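Local coordinates for protein beta-catenin homolog sys-1 (Caenorhabditis elegans, PDB 3C2G) that acts as a beta-catenin in Wnt asymmetry signalling, binding the TCF factor POP-1 directly and activating or repressing target genes, at residues Pro321-Leu326 / Lys360-Arg365. Sequence-based numbering, arbitrary orientation.
Sequences PLENIL and KDIAIR
Ile362 reaches out from helix 357-365 and overlaps Glu323 and Leu326 of segment 321-326, with one branch on each. In the armadillo domain, an all-helical superhelix, this packs helix 357-365 against the residues that lead into helix 325-335. The two branches of Ile362 divide the work. CG2, anti to the backbone N, lies 4.0 Å from Leu326 CB and as close to the carbonyl oxygen of Leu322; that oxygen already accepts the N-H of Leu326, at 3.0 Å from Leu326 N. CD1 goes to the Glu323 side, 4.0 Å from Glu323 CG. In Glu323 the bend at chi2 (68°) turns CD back, and the carboxylate meets the methyl with OE2 leading. An alanine in place of Ile362 would remove CG2 and CD1, and Leu326 CB and Glu323 CG would probably lose those contacts, opening a gap between the segments. One residue on, at Ala363, Leu326 CD2 comes within 4.5 Å of Ala363 CB, while Leu349 of helix 339-352 packs on Leu326 and Phe408 of helix 388-409 on Ala363. No hydrogen bond crosses the contact, and Glu323 OE2 ends 3.6 Å from Ile362 CD1.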
loop_
_atom_site.group_PDB
_atom_site.type_symbol
_atom_site.label_atom_id
_atom_site.label_comp_id
_atom_site.label_asym_id
_atom_site.label_seq_id
_atom_site.Cartn_x
_atom_site.Cartn_y
_atom_site.Cartn_z
ATOM N N PRO A 321 12.092 8.367 17.763
ATOM C CA PRO A 321 11.341 8.560 19.012
ATOM C C PRO A 321 9.857 8.258 18.817
ATOM O O PRO A 321 9.176 8.969 18.084
ATOM C CB PRO A 321 11.550 10.054 19.324
ATOM C CG PRO A 321 12.829 10.418 18.618
ATOM C CD PRO A 321 12.794 9.602 17.353
ATOM N N LEU A 322 9.360 7.220 19.480
ATOM C CA LEU A 322 7.984 6.790 19.293
ATOM C C LEU A 322 7.095 7.002 20.521
ATOM O O LEU A 322 5.909 6.654 20.506
ATOM C CB LEU A 322 7.950 5.336 18.801
ATOM C CG LEU A 322 8.363 5.152 17.330
ATOM C CD1 LEU A 322 8.579 3.704 16.970
ATOM C CD2 LEU A 322 7.357 5.766 16.376
ATOM N N GLU A 323 7.656 7.623 21.558
ATOM C CA GLU A 323 6.960 7.797 22.843
ATOM C C GLU A 323 5.677 8.622 22.720
ATOM O O GLU A 323 4.772 8.483 23.535
ATOM C CB GLU A 323 7.875 8.432 23.899
ATOM C CG GLU A 323 9.119 7.619 24.291
ATOM C CD GLU A 323 10.172 7.489 23.166
ATOM O OE1 GLU A 323 10.227 8.360 22.252
ATOM O OE2 GLU A 323 10.948 6.499 23.206
ATOM N N ASN A 324 5.604 9.486 21.713
ATOM C CA ASN A 324 4.421 10.316 21.514
ATOM C C ASN A 324 3.582 9.860 20.332
ATOM O O ASN A 324 2.358 9.790 20.435
ATOM C CB ASN A 324 4.812 11.783 21.379
ATOM C CG ASN A 324 5.525 12.309 22.618
ATOM O OD1 ASN A 324 4.922 12.450 23.685
ATOM N ND2 ASN A 324 6.820 12.601 22.480
ATOM N N ILE A 325 4.248 9.529 19.230
ATOM C CA ILE A 325 3.604 9.023 18.021
ATOM C C ILE A 325 2.736 7.799 18.314
ATOM O O ILE A 325 1.556 7.751 17.942
ATOM C CB ILE A 325 4.670 8.677 16.934
ATOM C CG1 ILE A 325 5.277 9.950 16.336
ATOM C CG2 ILE A 325 4.101 7.806 15.832
ATOM C CD1 ILE A 325 6.582 9.695 15.620
ATOM N N LEU A 326 3.308 6.816 18.995
ATOM C CA LEU A 326 2.614 5.551 19.159
ATOM C C LEU A 326 1.327 5.658 19.962
ATOM O O LEU A 326 0.291 5.191 19.497
ATOM C CB LEU A 326 3.544 4.468 19.706
ATOM C CG LEU A 326 3.207 2.994 19.471
ATOM C CD1 LEU A 326 2.585 2.730 18.125
ATOM C CD2 LEU A 326 4.481 2.192 19.581
ATOM N N LYS A 360 7.793 -2.209 21.950
ATOM C CA LYS A 360 6.834 -3.051 22.664
ATOM C C LYS A 360 6.482 -2.435 24.023
ATOM O O LYS A 360 5.305 -2.409 24.421
ATOM C CB LYS A 360 7.407 -4.452 22.848
ATOM C CG LYS A 360 7.203 -5.348 21.658
ATOM C CD LYS A 360 8.473 -6.046 21.258
ATOM C CE LYS A 360 8.249 -7.531 21.215
ATOM N NZ LYS A 360 8.952 -8.230 20.107
ATOM N N ASP A 361 7.494 -1.921 24.726
ATOM C CA ASP A 361 7.259 -1.343 26.052
ATOM C C ASP A 361 6.346 -0.127 25.964
ATOM O O ASP A 361 5.402 0.013 26.757
ATOM C CB ASP A 361 8.571 -0.997 26.766
ATOM C CG ASP A 361 9.352 -2.236 27.217
ATOM O OD1 ASP A 361 8.742 -3.310 27.427
ATOM O OD2 ASP A 361 10.588 -2.134 27.371
ATOM N N ILE A 362 6.599 0.740 24.986
ATOM C CA ILE A 362 5.733 1.903 24.792
ATOM C C ILE A 362 4.289 1.447 24.564
ATOM O O ILE A 362 3.365 1.888 25.249
ATOM C CB ILE A 362 6.250 2.808 23.655
ATOM C CG1 ILE A 362 7.570 3.458 24.094
ATOM C CG2 ILE A 362 5.204 3.862 23.273
ATOM C CD1 ILE A 362 8.506 3.851 22.956
ATOM N N ALA A 363 4.115 0.536 23.617
ATOM C CA ALA A 363 2.805 -0.004 23.311
ATOM C C ALA A 363 2.078 -0.549 24.561
ATOM O O ALA A 363 0.927 -0.193 24.829
ATOM C CB ALA A 363 2.930 -1.054 22.230
ATOM N N ILE A 364 2.757 -1.385 25.341
ATOM C CA ILE A 364 2.147 -1.953 26.555
ATOM C C ILE A 364 1.674 -0.886 27.545
ATOM O O ILE A 364 0.572 -0.986 28.077
ATOM C CB ILE A 364 3.097 -2.971 27.229
ATOM C CG1 ILE A 364 3.118 -4.270 26.426
ATOM C CG2 ILE A 364 2.695 -3.255 28.678
ATOM C CD1 ILE A 364 4.366 -5.057 26.653
ATOM N N ARG A 365 2.483 0.146 27.767
ATOM C CA ARG A 365 2.107 1.225 28.685
ATOM C C ARG A 365 0.931 2.039 28.168
ATOM O O ARG A 365 0.265 2.737 28.938
ATOM C CB ARG A 365 3.289 2.144 28.988
ATOM C CG ARG A 365 4.336 1.533 29.903
ATOM C CD ARG A 365 5.342 2.576 30.416
ATOM N NE ARG A 365 6.418 2.849 29.459
ATOM C CZ ARG A 365 6.435 3.886 28.618
ATOM N NH1 ARG A 365 5.433 4.761 28.611
ATOM N NH2 ARG A 365 7.458 4.048 27.778
#